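Local structure of DsbA family protein (Salmonella typhimurium, 7JVE) at residues F116-F121 with K149-H154; A67-S72 with A85-F90. The protein acts as a trimeric thioredoxin-like enzyme with both thiol oxidase and disulfide isomerase activities. One frame throughout, in Å; residues are numbered along the deposited sequence.

Contact 1: residues F116-F121 with K149-H154; sequences FIFKEF and KYLDWH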
loop_
_atom_site.group_PDB
_atom_site.type_symbol
_atom_site.label_atom_id
_atom_site.label_comp_id
_atom_site.label_asym_id
_atom_site.label_seq_id
_atom_site.Cartn_x
_atom_site.Cartn_y
_atom_site.Cartn_z
ATOM N N PHE A 116 -14.637 26.738 -14.969
ATOM C CA PHE A 116 -14.560 25.572 -14.096
ATOM C C PHE A 116 -15.943 24.935 -14.010
ATOM O O PHE A 116 -16.911 25.586 -13.597
ATOM C CB PHE A 116 -14.025 25.948 -12.715
ATOM C CG PHE A 116 -12.576 26.370 -12.716
ATOM C CD1 PHE A 116 -12.211 27.650 -13.133
ATOM C CD2 PHE A 116 -11.570 25.488 -12.304
ATOM C CE1 PHE A 116 -10.869 28.054 -13.131
ATOM C CE2 PHE A 116 -10.237 25.883 -12.290
ATOM C CZ PHE A 116 -9.878 27.164 -12.711
ATOM N N ILE A 117 -16.032 23.680 -14.446
ATOM C CA ILE A 117 -17.283 22.954 -14.575
ATOM C C ILE A 117 -17.310 21.866 -13.513
ATOM O O ILE A 117 -16.318 21.159 -13.312
ATOM C CB ILE A 117 -17.422 22.365 -15.994
ATOM C CG1 ILE A 117 -17.224 23.476 -17.040
ATOM C CG2 ILE A 117 -18.755 21.666 -16.153
ATOM C CD1 ILE A 117 -17.439 23.035 -18.487
ATOM N N PHE A 118 -18.444 21.727 -12.839
ATOM C CA PHE A 118 -18.589 20.841 -11.687
ATOM C C PHE A 118 -19.441 19.632 -12.061
ATOM O O PHE A 118 -20.625 19.775 -12.393
ATOM C CB PHE A 118 -19.216 21.605 -10.517
ATOM C CG PHE A 118 -18.313 22.686 -9.948
ATOM C CD1 PHE A 118 -18.219 23.923 -10.565
ATOM C CD2 PHE A 118 -17.546 22.448 -8.803
ATOM C CE1 PHE A 118 -17.378 24.926 -10.048
ATOM C CE2 PHE A 118 -16.709 23.435 -8.274
ATOM C CZ PHE A 118 -16.618 24.675 -8.904
ATOM N N LYS A 119 -18.855 18.447 -12.004
ATOM C CA LYS A 119 -19.580 17.211 -12.322
ATOM C C LYS A 119 -19.717 16.378 -11.046
ATOM O O LYS A 119 -18.848 15.570 -10.728
ATOM C CB LYS A 119 -18.856 16.408 -13.421
ATOM C CG LYS A 119 -18.601 17.185 -14.679
ATOM C CD LYS A 119 -19.913 17.439 -15.421
ATOM C CE LYS A 119 -19.670 17.705 -16.888
ATOM N NZ LYS A 119 -20.938 17.863 -17.644
ATOM N N GLU A 120 -20.824 16.568 -10.330
ATOM C CA GLU A 120 -21.102 15.792 -9.127
ATOM C C GLU A 120 -21.515 14.374 -9.502
ATOM O O GLU A 120 -22.372 14.192 -10.375
ATOM C CB GLU A 120 -22.217 16.457 -8.325
ATOM C CG GLU A 120 -21.835 17.783 -7.731
ATOM C CD GLU A 120 -23.020 18.551 -7.175
ATOM O OE1 GLU A 120 -23.810 17.953 -6.431
ATOM O OE2 GLU A 120 -23.143 19.765 -7.454
ATOM N N PHE A 121 -20.921 13.375 -8.839
ATOM C CA PHE A 121 -21.254 11.980 -9.085
ATOM C C PHE A 121 -20.968 11.159 -7.832
ATOM O O PHE A 121 -20.247 11.614 -6.934
ATOM C CB PHE A 121 -20.489 11.427 -10.308
ATOM C CG PHE A 121 -19.048 11.005 -10.020
ATOM C CD1 PHE A 121 -18.110 11.927 -9.589
ATOM C CD2 PHE A 121 -18.632 9.695 -10.234
ATOM C CE1 PHE A 121 -16.769 11.549 -9.337
ATOM C CE2 PHE A 121 -17.303 9.307 -9.990
ATOM C CZ PHE A 121 -16.368 10.242 -9.531
ATOM N N LYS A 149 -22.253 31.709 -6.036
ATOM C CA LYS A 149 -23.008 31.253 -4.876
ATOM C C LYS A 149 -23.085 29.724 -4.831
ATOM O O LYS A 149 -22.975 29.126 -3.751
ATOM C CB LYS A 149 -24.398 31.911 -4.884
ATOM C CG LYS A 149 -25.336 31.513 -3.766
ATOM C CD LYS A 149 -24.672 31.520 -2.414
ATOM C CE LYS A 149 -24.622 32.875 -1.822
ATOM N NZ LYS A 149 -23.907 32.837 -0.512
ATOM N N TYR A 150 -23.234 29.074 -5.989
ATOM C CA TYR A 150 -23.058 27.629 -6.030
ATOM C C TYR A 150 -21.712 27.228 -5.424
ATOM O O TYR A 150 -21.616 26.235 -4.690
ATOM C CB TYR A 150 -23.170 27.105 -7.467
ATOM C CG TYR A 150 -22.725 25.674 -7.568
ATOM C CD1 TYR A 150 -23.628 24.622 -7.368
ATOM C CD2 TYR A 150 -21.376 25.363 -7.804
ATOM C CE1 TYR A 150 -23.207 23.282 -7.436
ATOM C CE2 TYR A 150 -20.935 24.045 -7.851
ATOM C CZ TYR A 150 -21.849 23.006 -7.661
ATOM O OH TYR A 150 -21.401 21.714 -7.727
ATOM N N LEU A 151 -20.661 27.995 -5.714
ATOM C CA LEU A 151 -19.345 27.647 -5.199
ATOM C C LEU A 151 -19.288 27.797 -3.674
ATOM O O LEU A 151 -18.655 26.966 -3.004
ATOM C CB LEU A 151 -18.273 28.482 -5.909
ATOM C CG LEU A 151 -16.780 28.291 -5.586
ATOM C CD1 LEU A 151 -16.330 26.827 -5.625
ATOM C CD2 LEU A 151 -15.936 29.129 -6.544
ATOM N N ASP A 152 -19.968 28.823 -3.104
ATOM C CA ASP A 152 -20.084 28.913 -1.641
ATOM C C ASP A 152 -20.772 27.690 -1.063
ATOM O O ASP A 152 -20.347 27.150 -0.036
ATOM C CB ASP A 152 -20.860 30.153 -1.160
ATOM C CG ASP A 152 -20.213 31.444 -1.562
ATOM O OD1 ASP A 152 -20.947 32.398 -1.903
ATOM O OD2 ASP A 152 -18.964 31.498 -1.572
ATOM N N TRP A 153 -21.876 27.274 -1.679
ATOM C CA TRP A 153 -22.577 26.092 -1.195
ATOM C C TRP A 153 -21.673 24.865 -1.267
ATOM O O TRP A 153 -21.576 24.078 -0.316
ATOM C CB TRP A 153 -23.856 25.887 -2.011
ATOM C CG TRP A 153 -24.285 24.477 -2.071
ATOM C CD1 TRP A 153 -24.084 23.600 -3.102
ATOM C CD2 TRP A 153 -24.970 23.746 -1.045
ATOM N NE1 TRP A 153 -24.622 22.371 -2.787
ATOM C CE2 TRP A 153 -25.171 22.430 -1.534
ATOM C CE3 TRP A 153 -25.450 24.078 0.233
ATOM C CZ2 TRP A 153 -25.832 21.438 -0.787
ATOM C CZ3 TRP A 153 -26.106 23.090 0.977
ATOM C CH2 TRP A 153 -26.289 21.784 0.460
ATOM N N HIS A 154 -21.008 24.691 -2.402
ATOM C CA HIS A 154 -20.117 23.562 -2.615
ATOM C C HIS A 154 -19.031 23.508 -1.545
ATOM O O HIS A 154 -18.827 22.472 -0.900
ATOM C CB HIS A 154 -19.550 23.692 -4.033
ATOM C CG HIS A 154 -18.348 22.851 -4.323
ATOM N ND1 HIS A 154 -18.427 21.664 -5.014
ATOM C CD2 HIS A 154 -17.032 23.060 -4.082
ATOM C CE1 HIS A 154 -17.218 21.160 -5.159
ATOM N NE2 HIS A 154 -16.351 21.989 -4.604
HETATM O O HOH W 1 -24.059 20.593 -5.035
#
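Tyr150, early in the helical segment 149-154, does two jobs against strand 116-120. Its CG is anti to the backbone N (chi1 169°), which sends the ring out to the strand, where its edge meets the face of Phe118: Tyr150 CE2 stands 3.6 Å from Phe118 CG, shifted toward the rim of that ring, in an edge-to-face pair with planes at 64°. Further out, Tyr150 and Glu120 reach for each other tip to tip. The phenol OH donates to Glu120 OE2 at 2.6 Å, arriving from above the carboxylate plane. The next residue, Leu151, crosses Phe118 at about a right angle and sets CD1 3.9 Å from Phe118 CZ. Trp153 hardly touches the strand, but its NE1 donates to water 1 at 2.9 Å, and that water in turn donates to Glu120 OE2 at 2.7 Å. Two bonds thus grip one oxygen of this buried carboxylate, which would help it to carry a negative charge. His154 closes the row: the edge of Phe118 points at its face, with Phe118 CE2 over the centre of the imidazole, 3.9 Å from His154 CE1. Phe118, Tyr150 and His154 form an aromatic cluster between a thioredoxin-fold strand and a helix of the helical insertion characteristic of the DsbA family, with His154 near, though not touching, the Cys94-Cys97 disulfide.

Contact 2: residues A67-S72 with A85-F90; sequences AELLSS and AVVMFF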
loop_
_atom_site.group_PDB
_atom_site.type_symbol
_atom_site.label_atom_id
_atom_site.label_comp_id
_atom_site.label_asym_id
_atom_site.label_seq_id
_atom_site.Cartn_x
_atom_site.Cartn_y
_atom_site.Cartn_z
ATOM N N ALA A 67 -18.738 17.642 -25.913
ATOM C CA ALA A 67 -19.988 18.373 -25.737
ATOM C C ALA A 67 -20.587 18.093 -24.367
ATOM O O ALA A 67 -21.060 19.014 -23.684
ATOM C CB ALA A 67 -20.981 18.039 -26.857
ATOM N N GLU A 68 -20.561 16.834 -23.942
ATOM C CA GLU A 68 -21.074 16.487 -22.628
ATOM C C GLU A 68 -20.203 17.091 -21.533
ATOM O O GLU A 68 -20.720 17.626 -20.546
ATOM C CB GLU A 68 -21.143 14.962 -22.493
ATOM C CG GLU A 68 -22.152 14.337 -23.447
ATOM C CD GLU A 68 -21.533 13.882 -24.786
ATOM O OE1 GLU A 68 -21.825 12.743 -25.217
ATOM O OE2 GLU A 68 -20.721 14.620 -25.391
ATOM N N LEU A 69 -18.877 17.007 -21.688
ATOM C CA LEU A 69 -17.970 17.560 -20.687
ATOM C C LEU A 69 -18.210 19.051 -20.479
ATOM O O LEU A 69 -18.105 19.554 -19.355
ATOM C CB LEU A 69 -16.520 17.313 -21.101
ATOM C CG LEU A 69 -15.990 15.880 -20.975
ATOM C CD1 LEU A 69 -14.678 15.735 -21.725
ATOM C CD2 LEU A 69 -15.821 15.480 -19.523
ATOM N N LEU A 70 -18.517 19.780 -21.553
ATOM C CA LEU A 70 -18.637 21.229 -21.503
ATOM C C LEU A 70 -20.083 21.698 -21.477
ATOM O O LEU A 70 -20.335 22.900 -21.615
ATOM C CB LEU A 70 -17.905 21.866 -22.683
ATOM C CG LEU A 70 -16.495 21.346 -22.921
ATOM C CD1 LEU A 70 -15.872 22.060 -24.094
ATOM C CD2 LEU A 70 -15.670 21.498 -21.678
ATOM N N SER A 71 -21.027 20.772 -21.289
ATOM C CA SER A 71 -22.451 21.081 -21.219
ATOM C C SER A 71 -22.713 22.331 -20.385
ATOM O O SER A 71 -22.179 22.481 -19.284
ATOM C CB SER A 71 -23.201 19.888 -20.613
ATOM O OG SER A 71 -24.551 20.237 -20.362
ATOM N N SER A 72 -23.521 23.238 -20.927
ATOM C CA SER A 72 -23.950 24.374 -20.123
ATOM C C SER A 72 -25.005 23.991 -19.087
ATOM O O SER A 72 -25.486 24.876 -18.375
ATOM C CB SER A 72 -24.507 25.481 -21.020
ATOM O OG SER A 72 -25.517 24.949 -21.849
ATOM N N ALA A 85 -11.253 25.152 -20.268
ATOM C CA ALA A 85 -12.139 24.627 -19.245
ATOM C C ALA A 85 -11.429 23.568 -18.408
ATOM O O ALA A 85 -10.565 22.823 -18.887
ATOM C CB ALA A 85 -13.414 24.037 -19.855
ATOM N N VAL A 86 -11.819 23.517 -17.141
ATOM C CA VAL A 86 -11.383 22.507 -16.190
ATOM C C VAL A 86 -12.653 21.837 -15.709
ATOM O O VAL A 86 -13.482 22.479 -15.058
ATOM C CB VAL A 86 -10.600 23.118 -15.019
ATOM C CG1 VAL A 86 -10.249 22.045 -13.979
ATOM C CG2 VAL A 86 -9.370 23.829 -15.531
ATOM N N VAL A 87 -12.829 20.567 -16.056
ATOM C CA VAL A 87 -14.023 19.807 -15.717
ATOM C C VAL A 87 -13.676 18.911 -14.538
ATOM O O VAL A 87 -12.703 18.153 -14.599
ATOM C CB VAL A 87 -14.510 18.981 -16.922
ATOM C CG1 VAL A 87 -15.823 18.280 -16.605
ATOM C CG2 VAL A 87 -14.659 19.860 -18.139
ATOM N N MET A 88 -14.447 19.000 -13.451
ATOM C CA MET A 88 -14.083 18.307 -12.219
ATOM C C MET A 88 -15.154 17.296 -11.832
ATOM O O MET A 88 -16.296 17.671 -11.529
ATOM C CB MET A 88 -13.821 19.290 -11.073
ATOM C CG MET A 88 -12.784 20.367 -11.393
ATOM S SD MET A 88 -12.836 21.868 -10.372
ATOM C CE MET A 88 -14.469 22.533 -10.724
ATOM N N PHE A 89 -14.771 16.018 -11.854
ATOM C CA PHE A 89 -15.571 14.918 -11.336
ATOM C C PHE A 89 -15.217 14.696 -9.865
ATOM O O PHE A 89 -14.061 14.416 -9.528
ATOM C CB PHE A 89 -15.320 13.657 -12.156
ATOM C CG PHE A 89 -15.810 13.759 -13.573
ATOM C CD1 PHE A 89 -15.102 14.499 -14.512
ATOM C CD2 PHE A 89 -17.019 13.154 -13.950
ATOM C CE1 PHE A 89 -15.552 14.589 -15.829
ATOM C CE2 PHE A 89 -17.485 13.239 -15.252
ATOM C CZ PHE A 89 -16.752 13.960 -16.210
ATOM N N PHE A 90 -16.211 14.829 -8.995
ATOM C CA PHE A 90 -15.980 14.754 -7.568
ATOM C C PHE A 90 -17.243 14.236 -6.894
ATOM O O PHE A 90 -18.357 14.361 -7.421
ATOM C CB PHE A 90 -15.601 16.120 -6.983
ATOM C CG PHE A 90 -16.716 17.109 -7.062
ATOM C CD1 PHE A 90 -16.943 17.822 -8.228
ATOM C CD2 PHE A 90 -17.596 17.266 -5.999
ATOM C CE1 PHE A 90 -18.004 18.701 -8.310
ATOM C CE2 PHE A 90 -18.642 18.151 -6.076
ATOM C CZ PHE A 90 -18.848 18.869 -7.227
#
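Methyl groups carry most of this contact, in which the end of helix 66-69 and the turn after it lie against strand 84-90. Leu69 and Leu70 both hold CG anti to the carbonyl carbon, and each uses CD2 for the touching. Leu70 CD2 rests between two residues of the strand, 3.9 Å from Ala85 CB and 4.0 Å from Val87 CG2, its chain crossing that of the valine at about a right angle. Leu69 CD2 lies 4.0 Å from Val87 CG1. The single aromatic contact comes from the same methyl: Leu69 CD2 approaches the edge of the Phe89 ring, near its plane, at 3.8 Å from Phe89 CZ. This is the thioredoxin fold, with strand 84-90 in the middle of the sheet and running toward the helix that starts at the redox-active Cys94 and Cys97; the leucines pack on one face of that strand, and Leu207 of helix 199-210 meets both Leu69 and Phe89 there. Backbone also takes part, since Leu69 O lies beside both methyls of Val87, 3.7 Å from Val87 CG2 and 3.8 Å from Val87 CG1. No hydrogen bond joins the two segments. Leu70 is the first residue to leave helical backbone angles, and Ser71 N bonds Glu68 O at 3.2 Å across the turn. Arg115 holds the next part of the chain, donating to the carbonyls of Leu70 and Ser71.

Strands 115-120 and 84-90 are parallel neighbours in one sheet, so contacts 1 and 2, with centres 11 Å apart, share that sheet. Met88 ties them: its carbonyl O probably accepts from Lys119 N at 2.7 Å, and its N probably donates to Ile117 O at 2.9 Å. Met88 CE also packs 3.4 Å from Phe118 CE2, on the central ring of contact 1. Lys119, which points away from helix 149-154, touches Val87 and bonds the carbonyl of Glu68, linking the strand of contact 1 to both segments of contact 2. His154 pairs edge-to-face with Phe90 at the end of strand 84-90. One residue of each contact lies near Cys94 and Cys97 without touching them, whereas the magnesium ion is about 11 Å from the Tyr150 side chain.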